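Local coordinates for cystathionine beta-lyase family protein, YNBB B.subtilis ortholog (Clostridium acetobutylicum, PDB 3HVY) that probably acts as a pyridoxal-phosphate-dependent carbon-sulfur lyase of the methionine gamma-lyase family, with a putative link to aluminium resistance, at residues 313-317 and 318-322; 263-266 and 267-271; 39-42 and 43-47; 229-232 and 233-237; 49-52 and 53-57. All coordinates share one frame; numbering follows the deposited sequence.

Contact 1: residues 313-317 and 318-322; sequences RIMEL and AGFDV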
loop_
_atom_site.group_PDB
_atom_site.type_symbol
_atom_site.label_atom_id
_atom_site.label_comp_id
_atom_site.label_asym_id
_atom_site.label_seq_id
_atom_site.Cartn_x
_atom_site.Cartn_y
_atom_site.Cartn_z
ATOM N N ARG D 313 29.716 -0.137 28.138
ATOM C CA ARG D 313 30.042 -0.134 29.561
ATOM C C ARG D 313 29.763 -1.457 30.232
ATOM O O ARG D 313 30.639 -1.974 30.928
ATOM C CB ARG D 313 29.359 0.973 30.345
ATOM C CG ARG D 313 29.849 1.068 31.775
ATOM C CD ARG D 313 31.369 1.139 31.862
ATOM N NE ARG D 313 31.830 1.610 33.193
ATOM C CZ ARG D 313 33.102 1.715 33.586
ATOM N NH1 ARG D 313 34.135 1.375 32.785
ATOM N NH2 ARG D 313 33.350 2.097 34.833
ATOM N N ILE D 314 28.576 -2.035 30.010
ATOM C CA ILE D 314 28.266 -3.280 30.686
ATOM C C ILE D 314 29.176 -4.440 30.236
ATOM O O ILE D 314 29.605 -5.230 31.058
ATOM C CB ILE D 314 26.774 -3.649 30.633
ATOM C CG1 ILE D 314 26.448 -4.630 31.783
ATOM C CG2 ILE D 314 26.349 -4.213 29.234
ATOM C CD1 ILE D 314 24.906 -5.036 31.857
HETATM N N MSE D 315 29.526 -4.528 28.963
HETATM C CA MSE D 315 30.379 -5.637 28.534
HETATM C C MSE D 315 31.786 -5.418 29.126
HETATM O O MSE D 315 32.494 -6.354 29.473
HETATM C CB MSE D 315 30.405 -5.749 27.008
HETATM C CG MSE D 315 29.034 -6.018 26.370
HETATM SE SE MSE D 315 28.216 -7.607 27.078
HETATM C CE MSE D 315 29.346 -8.942 26.225
ATOM N N GLU D 316 32.191 -4.160 29.234
ATOM C CA GLU D 316 33.456 -3.829 29.886
ATOM C C GLU D 316 33.447 -4.206 31.391
ATOM O O GLU D 316 34.400 -4.824 31.891
ATOM C CB GLU D 316 33.735 -2.359 29.695
ATOM C CG GLU D 316 34.916 -1.791 30.391
ATOM C CD GLU D 316 35.250 -0.446 29.840
ATOM O OE1 GLU D 316 34.484 0.521 30.068
ATOM O OE2 GLU D 316 36.259 -0.391 29.133
ATOM N N LEU D 317 32.358 -3.874 32.089
ATOM C CA LEU D 317 32.194 -4.310 33.468
ATOM C C LEU D 317 32.311 -5.831 33.586
ATOM O O LEU D 317 32.819 -6.355 34.583
ATOM C CB LEU D 317 30.863 -3.833 34.037
ATOM C CG LEU D 317 30.669 -2.338 34.161
ATOM C CD1 LEU D 317 29.585 -1.990 35.193
ATOM C CD2 LEU D 317 32.017 -1.709 34.528
ATOM N N ALA D 318 31.902 -6.534 32.537
ATOM C CA ALA D 318 31.990 -7.990 32.470
ATOM C C ALA D 318 33.376 -8.529 32.098
ATOM O O ALA D 318 33.547 -9.731 32.017
ATOM C CB ALA D 318 30.945 -8.523 31.463
ATOM N N GLY D 319 34.325 -7.655 31.785
ATOM C CA GLY D 319 35.693 -8.057 31.477
ATOM C C GLY D 319 36.125 -7.910 30.027
ATOM O O GLY D 319 37.267 -8.149 29.722
ATOM N N PHE D 320 35.236 -7.477 29.133
ATOM C CA PHE D 320 35.559 -7.437 27.724
ATOM C C PHE D 320 36.152 -6.113 27.258
ATOM O O PHE D 320 35.735 -5.020 27.712
ATOM C CB PHE D 320 34.303 -7.739 26.901
ATOM C CG PHE D 320 33.747 -9.122 27.109
ATOM C CD1 PHE D 320 34.288 -10.213 26.410
ATOM C CD2 PHE D 320 32.721 -9.350 28.005
ATOM C CE1 PHE D 320 33.781 -11.478 26.573
ATOM C CE2 PHE D 320 32.218 -10.624 28.198
ATOM C CZ PHE D 320 32.732 -11.692 27.494
ATOM N N ASP D 321 37.105 -6.226 26.319
ATOM C CA ASP D 321 37.600 -5.067 25.584
ATOM C C ASP D 321 36.503 -4.726 24.570
ATOM O O ASP D 321 35.992 -5.614 23.883
ATOM C CB ASP D 321 38.922 -5.387 24.882
ATOM C CG ASP D 321 39.719 -4.118 24.507
ATOM O OD1 ASP D 321 40.822 -4.264 23.934
ATOM O OD2 ASP D 321 39.233 -2.988 24.805
ATOM N N VAL D 322 36.101 -3.461 24.523
ATOM C CA VAL D 322 35.038 -2.989 23.625
ATOM C C VAL D 322 35.572 -1.803 22.854
ATOM O O VAL D 322 36.558 -1.161 23.261
ATOM C CB VAL D 322 33.755 -2.602 24.411
ATOM C CG1 VAL D 322 33.325 -3.761 25.293
ATOM C CG2 VAL D 322 33.959 -1.327 25.277
HETATM O O HOH W 1 36.758 -2.369 27.411
#
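The Phe320 ring presents an edge to the backbone oxygen of Met315, which lies near the ring plane with Met315 O 3.3 Å from Phe320 CD2. The methyl CE of the same residue, a selenomethionine, stands above the ring plane near its CD2-CE2 rim, 3.8 Å from Phe320 CD2. The second flat group, the Arg313 guanidinium, has Leu317 CD2 against one face, 3.6 Å above the plane, and Glu316 OE1 at its edge.

Helix 287-317 ends here in a Schellman motif. Phe320 N reaches back to Met315 O at 3.0 Å and Gly319 N to Glu316 O at 2.8 Å, while Ala318 N keeps a helical bond to Ile314 O. Gly319, with a phi of 110°, turns the chain out of the helix and toward strand 321-323, whose Val322 sets CG1 against Met315 CB. Bends at chi2 and chi3 fold the Met315 chain round so that its methyl meets Phe320. Ile314 packs on helix 411-422, and Phe320 makes an edge-to-face contact with Phe339.

Glu316 holds its CG anti to the backbone N (chi1 174°) and runs out extended. Its salt bridge, Arg313 NH1 to Glu316 OE1 at 2.9 Å, lies in the guanidinium plane but meets the carboxylate from 50° above its own plane. Arg313 NE has a second partner, Asp30 on helix 18-55. The other carboxylate oxygen, Glu316 OE2, takes a hydrogen bond of 2.7 Å from a water that also donates to Phe320 O and accepts from Val322 N.

Contact 2: residues 263-266 and 267-271; sequences YVTQ and ATFRV. With EDO (1,2-ethanediol), chain S.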
loop_
_atom_site.group_PDB
_atom_site.type_symbol
_atom_site.label_atom_id
_atom_site.label_comp_id
_atom_site.label_asym_id
_atom_site.label_seq_id
_atom_site.Cartn_x
_atom_site.Cartn_y
_atom_site.Cartn_z
ATOM N N TYR D 263 26.741 17.102 -8.631
ATOM C CA TYR D 263 27.095 15.718 -8.342
ATOM C C TYR D 263 25.877 14.839 -8.028
ATOM O O TYR D 263 25.828 13.655 -8.424
ATOM C CB TYR D 263 28.131 15.668 -7.219
ATOM C CG TYR D 263 29.306 16.598 -7.468
ATOM C CD1 TYR D 263 29.889 16.685 -8.728
ATOM C CD2 TYR D 263 29.839 17.375 -6.451
ATOM C CE1 TYR D 263 30.975 17.533 -8.970
ATOM C CE2 TYR D 263 30.951 18.205 -6.666
ATOM C CZ TYR D 263 31.516 18.290 -7.927
ATOM O OH TYR D 263 32.621 19.151 -8.184
ATOM N N VAL D 264 24.848 15.430 -7.423
ATOM C CA VAL D 264 23.625 14.689 -7.145
ATOM C C VAL D 264 22.963 14.413 -8.476
ATOM O O VAL D 264 22.552 13.279 -8.748
ATOM C CB VAL D 264 22.676 15.469 -6.202
ATOM C CG1 VAL D 264 21.349 14.713 -6.033
ATOM C CG2 VAL D 264 23.372 15.673 -4.841
ATOM N N THR D 265 22.879 15.429 -9.338
ATOM C CA THR D 265 22.254 15.228 -10.633
ATOM C C THR D 265 22.940 14.134 -11.458
ATOM O O THR D 265 22.253 13.310 -12.106
ATOM C CB THR D 265 22.210 16.501 -11.410
ATOM O OG1 THR D 265 21.308 17.351 -10.745
ATOM C CG2 THR D 265 21.713 16.290 -12.867
ATOM N N GLN D 266 24.274 14.105 -11.468
ATOM C CA GLN D 266 24.943 13.043 -12.217
ATOM C C GLN D 266 24.600 11.626 -11.680
ATOM O O GLN D 266 24.507 10.629 -12.452
ATOM C CB GLN D 266 26.429 13.249 -12.280
ATOM C CG GLN D 266 26.929 14.384 -13.209
ATOM C CD GLN D 266 26.405 14.292 -14.639
ATOM O OE1 GLN D 266 26.575 13.287 -15.339
ATOM N NE2 GLN D 266 25.763 15.358 -15.076
ATOM N N ALA D 267 24.521 11.519 -10.362
ATOM C CA ALA D 267 24.126 10.287 -9.709
ATOM C C ALA D 267 22.748 9.873 -10.155
ATOM O O ALA D 267 22.509 8.674 -10.368
ATOM C CB ALA D 267 24.174 10.432 -8.164
ATOM N N THR D 268 21.816 10.832 -10.278
ATOM C CA THR D 268 20.468 10.455 -10.705
ATOM C C THR D 268 20.421 9.763 -12.088
ATOM O O THR D 268 19.501 8.978 -12.357
ATOM C CB THR D 268 19.451 11.608 -10.701
ATOM O OG1 THR D 268 19.786 12.520 -11.744
ATOM C CG2 THR D 268 19.367 12.322 -9.292
ATOM N N PHE D 269 21.338 10.099 -12.975
ATOM C CA PHE D 269 21.382 9.509 -14.331
ATOM C C PHE D 269 21.860 8.087 -14.302
ATOM O O PHE D 269 21.567 7.301 -15.238
ATOM C CB PHE D 269 22.244 10.331 -15.304
ATOM C CG PHE D 269 21.743 11.740 -15.543
ATOM C CD1 PHE D 269 20.398 12.007 -15.704
ATOM C CD2 PHE D 269 22.645 12.797 -15.638
ATOM C CE1 PHE D 269 19.945 13.308 -15.933
ATOM C CE2 PHE D 269 22.199 14.092 -15.859
ATOM C CZ PHE D 269 20.857 14.339 -16.019
ATOM N N ARG D 270 22.627 7.740 -13.265
ATOM C CA ARG D 270 22.991 6.336 -13.015
ATOM C C ARG D 270 21.843 5.551 -12.377
ATOM O O ARG D 270 21.640 4.355 -12.650
ATOM C CB ARG D 270 24.190 6.255 -12.096
ATOM C CG ARG D 270 24.422 4.895 -11.480
ATOM C CD ARG D 270 24.770 3.823 -12.506
ATOM N NE ARG D 270 24.677 2.508 -11.853
ATOM C CZ ARG D 270 25.391 1.455 -12.210
ATOM N NH1 ARG D 270 26.251 1.539 -13.202
ATOM N NH2 ARG D 270 25.256 0.308 -11.570
ATOM N N VAL D 271 21.085 6.232 -11.527
ATOM C CA VAL D 271 19.973 5.585 -10.852
ATOM C C VAL D 271 18.873 5.244 -11.825
ATOM O O VAL D 271 18.275 4.192 -11.707
ATOM C CB VAL D 271 19.429 6.409 -9.652
ATOM C CG1 VAL D 271 18.197 5.676 -9.039
ATOM C CG2 VAL D 271 20.538 6.595 -8.594
HETATM C C1 EDO S . 28.022 3.249 -15.602
HETATM O O1 EDO S . 27.139 4.158 -14.940
HETATM C C2 EDO S . 27.324 2.796 -16.845
HETATM O O2 EDO S . 26.633 1.548 -16.626
#
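Thr268 OG1 gives its hydrogen bond to the backbone oxygen one turn back, Thr265 O, at 2.6 Å. A chi1 of 69° makes this possible by placing the hydroxyl between the backbone N and the carbonyl carbon. Thr265 O also lies over one face of the Phe269 ring, 3.6 Å above its plane, and Phe269 N adds only a weak bond to it. Thr265 and Phe269 run side by side, with Thr265 CG2 3.7 Å from Phe269 CE2. The Gln266 amide stands at the ring's edge, Gln266 NE2 3.9 Å from Phe269 CE2, the two planes 70° apart.

Partners farther out bond to these groups. Glu261 binds Thr265 OG1, Arg114 binds Gln266 OE1, and Lys141 O of the second subunit takes Gln266 NE2. Arg270 NH2 likewise reaches Thr272 O of the second subunit, while Arg270 NH1 makes a weak bond of 3.3 Å to O1 of an ethanediol. Both the Gln266 amide and the Arg270 guanidinium, from successive turns of one alpha-helix, thus bond across to the second subunit.

On the side facing its own chain, helix 261-271 lays Val264, Thr268 and Val271 against Phe93 of strand 91-95, with Arg270 and Val271 on Ala107 of helix 101-111.

Contact 3: residues 39-42 and 43-47; sequences DEIR and EYNQL. With EDO (1,2-ethanediol), chain Y.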
loop_
_atom_site.group_PDB
_atom_site.type_symbol
_atom_site.label_atom_id
_atom_site.label_comp_id
_atom_site.label_asym_id
_atom_site.label_seq_id
_atom_site.Cartn_x
_atom_site.Cartn_y
_atom_site.Cartn_z
ATOM N N ASP D 39 21.451 13.705 24.827
ATOM C CA ASP D 39 20.142 14.381 24.833
ATOM C C ASP D 39 20.223 15.793 24.289
ATOM O O ASP D 39 19.261 16.293 23.716
ATOM C CB ASP D 39 19.561 14.407 26.228
ATOM C CG ASP D 39 19.085 13.068 26.671
ATOM O OD1 ASP D 39 18.955 12.147 25.840
ATOM O OD2 ASP D 39 18.838 12.976 27.871
ATOM N N GLU D 40 21.344 16.446 24.554
ATOM C CA GLU D 40 21.628 17.817 24.060
ATOM C C GLU D 40 21.734 17.855 22.549
ATOM O O GLU D 40 21.170 18.727 21.890
ATOM C CB GLU D 40 22.921 18.323 24.662
ATOM C CG GLU D 40 22.807 18.522 26.181
ATOM C CD GLU D 40 24.153 18.840 26.819
ATOM O OE1 GLU D 40 25.134 19.021 26.068
ATOM O OE2 GLU D 40 24.221 18.880 28.060
ATOM N N ILE D 41 22.459 16.875 22.013
ATOM C CA ILE D 41 22.562 16.710 20.582
ATOM C C ILE D 41 21.202 16.349 19.966
ATOM O O ILE D 41 20.832 16.890 18.927
ATOM C CB ILE D 41 23.625 15.635 20.243
ATOM C CG1 ILE D 41 25.036 16.164 20.548
ATOM C CG2 ILE D 41 23.547 15.238 18.771
ATOM C CD1 ILE D 41 26.121 15.147 20.284
ATOM N N ARG D 42 20.442 15.456 20.604
ATOM C CA ARG D 42 19.162 15.040 20.081
ATOM C C ARG D 42 18.210 16.210 19.960
ATOM O O ARG D 42 17.448 16.308 19.010
ATOM C CB ARG D 42 18.547 14.043 21.064
ATOM C CG ARG D 42 17.300 13.462 20.615
ATOM C CD ARG D 42 16.770 12.400 21.601
ATOM N NE ARG D 42 16.471 13.055 22.866
ATOM C CZ ARG D 42 16.199 12.443 24.011
ATOM N NH1 ARG D 42 16.196 11.147 24.090
ATOM N NH2 ARG D 42 15.929 13.164 25.088
ATOM N N GLU D 43 18.220 17.074 20.971
ATOM C CA GLU D 43 17.340 18.221 21.011
ATOM C C GLU D 43 17.627 19.180 19.824
ATOM O O GLU D 43 16.718 19.701 19.148
ATOM C CB GLU D 43 17.586 18.914 22.333
ATOM C CG GLU D 43 16.793 20.165 22.538
ATOM C CD GLU D 43 17.105 20.828 23.874
ATOM O OE1 GLU D 43 18.256 21.331 24.065
ATOM O OE2 GLU D 43 16.162 20.901 24.694
ATOM N N TYR D 44 18.915 19.416 19.601
ATOM C CA TYR D 44 19.353 20.213 18.488
ATOM C C TYR D 44 18.857 19.608 17.152
ATOM O O TYR D 44 18.266 20.279 16.316
ATOM C CB TYR D 44 20.877 20.274 18.487
ATOM C CG TYR D 44 21.360 21.096 17.323
ATOM C CD1 TYR D 44 21.216 22.465 17.344
ATOM C CD2 TYR D 44 21.929 20.503 16.200
ATOM C CE1 TYR D 44 21.626 23.239 16.297
ATOM C CE2 TYR D 44 22.349 21.276 15.135
ATOM C CZ TYR D 44 22.188 22.653 15.198
ATOM O OH TYR D 44 22.572 23.498 14.192
ATOM N N ASN D 45 19.137 18.329 16.959
ATOM C CA ASN D 45 18.759 17.654 15.738
ATOM C C ASN D 45 17.253 17.552 15.558
ATOM O O ASN D 45 16.769 17.679 14.455
ATOM C CB ASN D 45 19.439 16.294 15.666
ATOM C CG ASN D 45 20.903 16.408 15.351
ATOM O OD1 ASN D 45 21.324 17.401 14.760
ATOM N ND2 ASN D 45 21.693 15.363 15.666
ATOM N N GLN D 46 16.505 17.378 16.633
ATOM C CA GLN D 46 15.076 17.368 16.484
ATOM C C GLN D 46 14.590 18.720 15.946
ATOM O O GLN D 46 13.685 18.790 15.107
ATOM C CB GLN D 46 14.378 17.052 17.809
ATOM C CG GLN D 46 12.858 17.055 17.680
ATOM C CD GLN D 46 12.353 15.785 17.098
ATOM O OE1 GLN D 46 12.219 14.794 17.808
ATOM N NE2 GLN D 46 12.067 15.788 15.788
ATOM N N LEU D 47 15.150 19.787 16.492
ATOM C CA LEU D 47 14.844 21.136 16.069
ATOM C C LEU D 47 15.282 21.400 14.636
ATOM O O LEU D 47 14.563 21.972 13.851
ATOM C CB LEU D 47 15.529 22.131 17.006
ATOM C CG LEU D 47 15.346 23.620 16.665
ATOM C CD1 LEU D 47 13.834 24.050 16.669
ATOM C CD2 LEU D 47 16.154 24.459 17.657
HETATM C C1 EDO Y . 15.437 6.546 27.111
HETATM O O1 EDO Y . 14.878 5.579 26.238
HETATM C C2 EDO Y . 16.573 7.245 26.404
HETATM O O2 EDO Y . 16.173 8.435 25.705
HETATM O O HOH W 2 20.556 21.314 22.757
#
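Ile41 and Asn45 run alongside each other, one turn apart on the long alpha-helix 18-55. This is the close-packed part: Asn45 N bonds Ile41 O at 3.0 Å, nearly straight at 171°, and Asn45 ND2 rests 3.6 Å from Ile41 CG2. Asn45 ND2 is itself held by Glu226 O, so the buried amide is fixed from outside the helix. With Ile41 CG1 anti to the carbonyl carbon (chi1 -71°), CG2 is left anti to the backbone N and turned toward the amide. Gln46 N closes another helical bond, to Arg42 O, at 2.8 Å.

Asp39 OD1 sits 3.1 Å above one face of the Arg42 guanidinium, too far out of the plane for an N-H to point at it, so the pair is held by charge alone. Lys306 makes a second salt bridge to this oxygen and Asp412 of the third subunit takes Arg42 NE, while an ethanediol O2 receives a weak bond from Arg42 NH1.

The flank carrying Glu40 and Glu43 is more loosely joined. Their carboxylates do not touch each other but reach across to the third subunit, Glu40 to Gly1 and Glu43 to Lys415, so one oxygen of each acid serves the subunit interface. One water bridges the backbone to the acid, donating to Glu40 O at 2.8 Å and to Glu43 OE1 at 2.6 Å.

Contact 4: residues 229-232 and 233-237; sequences EPTD and VGADI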
loop_
_atom_site.group_PDB
_atom_site.type_symbol
_atom_site.label_atom_id
_atom_site.label_comp_id
_atom_site.label_asym_id
_atom_site.label_seq_id
_atom_site.Cartn_x
_atom_site.Cartn_y
_atom_site.Cartn_z
ATOM N N GLU D 229 26.728 16.982 10.063
ATOM C CA GLU D 229 26.904 15.909 9.103
ATOM C C GLU D 229 28.134 16.278 8.241
ATOM O O GLU D 229 28.662 17.371 8.338
ATOM C CB GLU D 229 25.632 15.789 8.246
ATOM C CG GLU D 229 24.383 15.393 9.035
ATOM C CD GLU D 229 24.497 14.042 9.698
ATOM O OE1 GLU D 229 25.212 13.197 9.133
ATOM O OE2 GLU D 229 23.869 13.819 10.793
ATOM N N PRO D 230 28.649 15.335 7.462
ATOM C CA PRO D 230 29.879 15.584 6.671
ATOM C C PRO D 230 29.742 16.743 5.678
ATOM O O PRO D 230 30.710 17.414 5.368
ATOM C CB PRO D 230 30.097 14.265 5.976
ATOM C CG PRO D 230 29.398 13.261 6.856
ATOM C CD PRO D 230 28.188 13.951 7.351
ATOM N N THR D 231 28.513 16.986 5.217
ATOM C CA THR D 231 28.206 18.054 4.290
ATOM C C THR D 231 28.346 19.439 4.937
ATOM O O THR D 231 28.410 20.450 4.258
ATOM C CB THR D 231 26.828 17.858 3.687
ATOM O OG1 THR D 231 25.885 17.597 4.719
ATOM C CG2 THR D 231 26.843 16.694 2.723
ATOM N N ASP D 232 28.378 19.465 6.256
ATOM C CA ASP D 232 28.590 20.693 7.021
ATOM C C ASP D 232 30.087 20.986 7.171
ATOM O O ASP D 232 30.457 22.043 7.665
ATOM C CB ASP D 232 28.007 20.555 8.422
ATOM C CG ASP D 232 26.486 20.425 8.421
ATOM O OD1 ASP D 232 25.853 21.299 7.842
ATOM O OD2 ASP D 232 25.913 19.468 9.002
ATOM N N VAL D 233 30.953 20.043 6.809
ATOM C CA VAL D 233 32.404 20.279 6.937
ATOM C C VAL D 233 33.168 20.029 5.630
ATOM O O VAL D 233 34.312 19.594 5.636
ATOM C CB VAL D 233 32.981 19.471 8.170
ATOM C CG1 VAL D 233 32.336 19.996 9.489
ATOM C CG2 VAL D 233 32.738 18.039 8.030
ATOM N N GLY D 234 32.489 20.229 4.501
ATOM C CA GLY D 234 33.133 20.210 3.181
ATOM C C GLY D 234 32.887 19.039 2.263
ATOM O O GLY D 234 33.484 18.975 1.200
ATOM N N ALA D 235 32.074 18.077 2.664
ATOM C CA ALA D 235 31.777 16.982 1.789
ATOM C C ALA D 235 30.987 17.535 0.602
ATOM O O ALA D 235 30.068 18.345 0.794
ATOM C CB ALA D 235 30.947 15.868 2.539
ATOM N N ASP D 236 31.322 17.082 -0.610
ATOM C CA ASP D 236 30.600 17.454 -1.837
ATOM C C ASP D 236 29.367 16.613 -2.105
ATOM O O ASP D 236 28.440 17.050 -2.750
ATOM C CB ASP D 236 31.522 17.330 -3.035
ATOM C CG ASP D 236 32.645 18.359 -3.011
ATOM O OD1 ASP D 236 32.346 19.543 -2.807
ATOM O OD2 ASP D 236 33.817 17.966 -3.186
ATOM N N ILE D 237 29.377 15.385 -1.624
ATOM C CA ILE D 237 28.318 14.472 -1.837
ATOM C C ILE D 237 28.409 13.367 -0.795
ATOM O O ILE D 237 29.500 12.929 -0.393
ATOM C CB ILE D 237 28.314 13.942 -3.305
ATOM C CG1 ILE D 237 27.114 13.035 -3.565
ATOM C CG2 ILE D 237 29.661 13.334 -3.712
ATOM C CD1 ILE D 237 26.931 12.598 -5.068
HETATM O O HOH W 3 30.412 22.518 4.099
#
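Pro230, Val233 and Ala235 carry this contact, and all three meet at one oxygen. Pro230 O accepts from Val233 N at 3.0 Å and from Ala235 N at 3.1 Å; the two donors come from opposite faces of the carbonyl plane, neither on a lone pair. A chi1 of -63° puts Val233 CG1 anti to the carbonyl carbon and leaves CG2 between that carbon and the backbone N, closing over the same oxygen with Val233 CG2 3.4 Å from Pro230 O. Ala235 points its methyl back at the proline, Ala235 CB lying 3.9 Å from Pro230 CB. Away from the turn, Val233 packs on Ile196 and Ala200 of helix 196-207, while Pro230 and Ala235 rest on Val217.

The turn opens with a short 3-10 segment, 230-232, in the loop between strands 214-218 and 237-241. These are neighbours in the mixed seven-stranded sheet of a fold shared with the pyridoxal-phosphate aminotransferase clan. Asp232 ties back to the start of the turn: Asp232 OD2 takes Glu229 N at 2.8 Å through its anti lone pair, a bond almost straight at 170°. Asp232 OD1 goes to Asn88, a ligand of the bound sodium ion, and so stands in its second shell. Gly234 leaves the turn with a phi of 108°, and a water there donates to Thr231 O at 2.9 Å while accepting a weak bond from Gly234 N.

Contact 5: residues 49-52 and 53-57; sequences VLKA and FQEER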
loop_
_atom_site.group_PDB
_atom_site.type_symbol
_atom_site.label_atom_id
_atom_site.label_comp_id
_atom_site.label_asym_id
_atom_site.label_seq_id
_atom_site.Cartn_x
_atom_site.Cartn_y
_atom_site.Cartn_z
ATOM N N VAL D 49 15.357 19.316 12.222
ATOM C CA VAL D 49 14.449 18.624 11.346
ATOM C C VAL D 49 13.099 19.345 11.320
ATOM O O VAL D 49 12.560 19.584 10.256
ATOM C CB VAL D 49 14.321 17.080 11.702
ATOM C CG1 VAL D 49 13.243 16.446 10.885
ATOM C CG2 VAL D 49 15.678 16.340 11.416
ATOM N N LEU D 50 12.576 19.713 12.475
ATOM C CA LEU D 50 11.322 20.420 12.544
ATOM C C LEU D 50 11.398 21.692 11.686
ATOM O O LEU D 50 10.479 22.006 10.898
ATOM C CB LEU D 50 11.028 20.776 14.002
ATOM C CG LEU D 50 9.767 21.589 14.272
ATOM C CD1 LEU D 50 8.525 20.823 13.727
ATOM C CD2 LEU D 50 9.643 21.951 15.776
ATOM N N LYS D 51 12.470 22.456 11.816
ATOM C CA LYS D 51 12.576 23.691 11.018
ATOM C C LYS D 51 12.553 23.403 9.511
ATOM O O LYS D 51 11.977 24.147 8.738
ATOM C CB LYS D 51 13.872 24.444 11.308
ATOM C CG LYS D 51 13.982 25.089 12.662
ATOM C CD LYS D 51 15.130 26.110 12.704
ATOM C CE LYS D 51 16.455 25.562 12.199
ATOM N NZ LYS D 51 17.576 26.551 12.343
ATOM N N ALA D 52 13.259 22.359 9.090
ATOM C CA ALA D 52 13.308 21.970 7.678
ATOM C C ALA D 52 11.855 21.644 7.169
ATOM O O ALA D 52 11.422 22.100 6.084
ATOM C CB ALA D 52 14.266 20.801 7.495
ATOM N N PHE D 53 11.080 20.901 7.963
ATOM C CA PHE D 53 9.696 20.622 7.598
ATOM C C PHE D 53 8.898 21.925 7.381
ATOM O O PHE D 53 8.211 22.114 6.376
ATOM C CB PHE D 53 9.020 19.805 8.705
ATOM C CG PHE D 53 9.107 18.283 8.521
ATOM C CD1 PHE D 53 10.271 17.588 8.791
ATOM C CD2 PHE D 53 7.993 17.565 8.125
ATOM C CE1 PHE D 53 10.334 16.218 8.642
ATOM C CE2 PHE D 53 8.027 16.185 7.970
ATOM C CZ PHE D 53 9.207 15.505 8.212
ATOM N N GLN D 54 9.022 22.816 8.349
ATOM C CA GLN D 54 8.262 24.071 8.369
ATOM C C GLN D 54 8.716 25.010 7.287
ATOM O O GLN D 54 7.882 25.644 6.663
ATOM C CB GLN D 54 8.390 24.696 9.755
ATOM C CG GLN D 54 7.853 23.749 10.847
ATOM C CD GLN D 54 7.719 24.454 12.171
ATOM O OE1 GLN D 54 8.484 25.379 12.449
ATOM N NE2 GLN D 54 6.762 24.031 12.992
ATOM N N GLU D 55 10.013 25.028 6.965
ATOM C CA GLU D 55 10.480 25.882 5.878
ATOM C C GLU D 55 10.032 25.365 4.506
ATOM O O GLU D 55 9.836 26.143 3.603
ATOM C CB GLU D 55 11.984 26.117 5.956
ATOM C CG GLU D 55 12.347 26.968 7.230
ATOM C CD GLU D 55 13.830 26.993 7.619
ATOM O OE1 GLU D 55 14.679 26.391 6.917
ATOM O OE2 GLU D 55 14.131 27.632 8.655
ATOM N N GLU D 56 9.788 24.076 4.373
ATOM C CA GLU D 56 9.266 23.552 3.129
ATOM C C GLU D 56 7.728 23.505 3.121
ATOM O O GLU D 56 7.121 23.058 2.160
ATOM C CB GLU D 56 9.897 22.180 2.828
ATOM C CG GLU D 56 9.487 21.502 1.489
ATOM C CD GLU D 56 9.850 22.296 0.225
ATOM O OE1 GLU D 56 10.765 23.162 0.296
ATOM O OE2 GLU D 56 9.232 22.017 -0.843
ATOM N N ARG D 57 7.093 24.007 4.171
ATOM C CA ARG D 57 5.654 23.992 4.294
ATOM C C ARG D 57 5.023 22.606 4.037
ATOM O O ARG D 57 4.059 22.445 3.288
ATOM C CB ARG D 57 5.020 25.072 3.416
ATOM C CG ARG D 57 5.470 26.470 3.727
ATOM C CD ARG D 57 4.792 27.474 2.813
ATOM N NE ARG D 57 4.567 28.701 3.570
ATOM C CZ ARG D 57 3.381 29.172 3.970
ATOM N NH1 ARG D 57 2.231 28.580 3.649
ATOM N NH2 ARG D 57 3.351 30.295 4.673
#
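The last turns of helix 18-55 end in a Schellman motif, with Arg57 the first residue to take a positive phi (50°) and Arg57 N bonded to Gln54 O. Before it, Phe53 N donates to Val49 O at 3.0 Å, and the same oxygen lies at the edge of the Phe53 ring, with Val49 O 3.4 Å from Phe53 CD1. Val49 and Phe53 run side by side, Val49 CG1 3.7 Å from Phe53 CE1; a chi1 of 173°, CG1 anti to the backbone N, makes CG1 the branch that touches the ring. They face Pro298 and Leu294 of helix 287-317.

Leu50 and Gln54 slant across each other, Leu50 CD1 3.7 Å from Gln54 NE2. Both polar ends of that amide are bonded to the third subunit: Gln54 OE1 accepts from its Tyr14 OH and Gln54 NE2 donates to its Ser356 O.

Lys51 NZ and Glu55 OE2 stay 5.2 Å apart, too far for a salt bridge. Lys51 binds Ser9 of the third subunit, and Glu55 OE1 binds Asn85, a sodium ligand. The acid therefore sits in the second shell of the metal, where its charge would be expected to favour the cation without touching it.

In the fold
Along the chain the order is contact 3, contact 5, contact 4, contact 2 and contact 1. Contacts 3 and 5 adjoin on helix 18-55, their centres 15 Å apart, and both face the third subunit. Contact 2, on helix 261-271, meets the second subunit, so the tetramer is built from separate surfaces. Contact 4 lies in the loop leading into strand 237-241 of the mixed sheet and touches contact 2, Tyr263 O lying 3.7 Å from Ile237 CD1. Contact 1, where helix 287-317 gives way to strand 321-323 of the antiparallel sheet, stands across the chain's centre from contact 2, 44 Å away between centres.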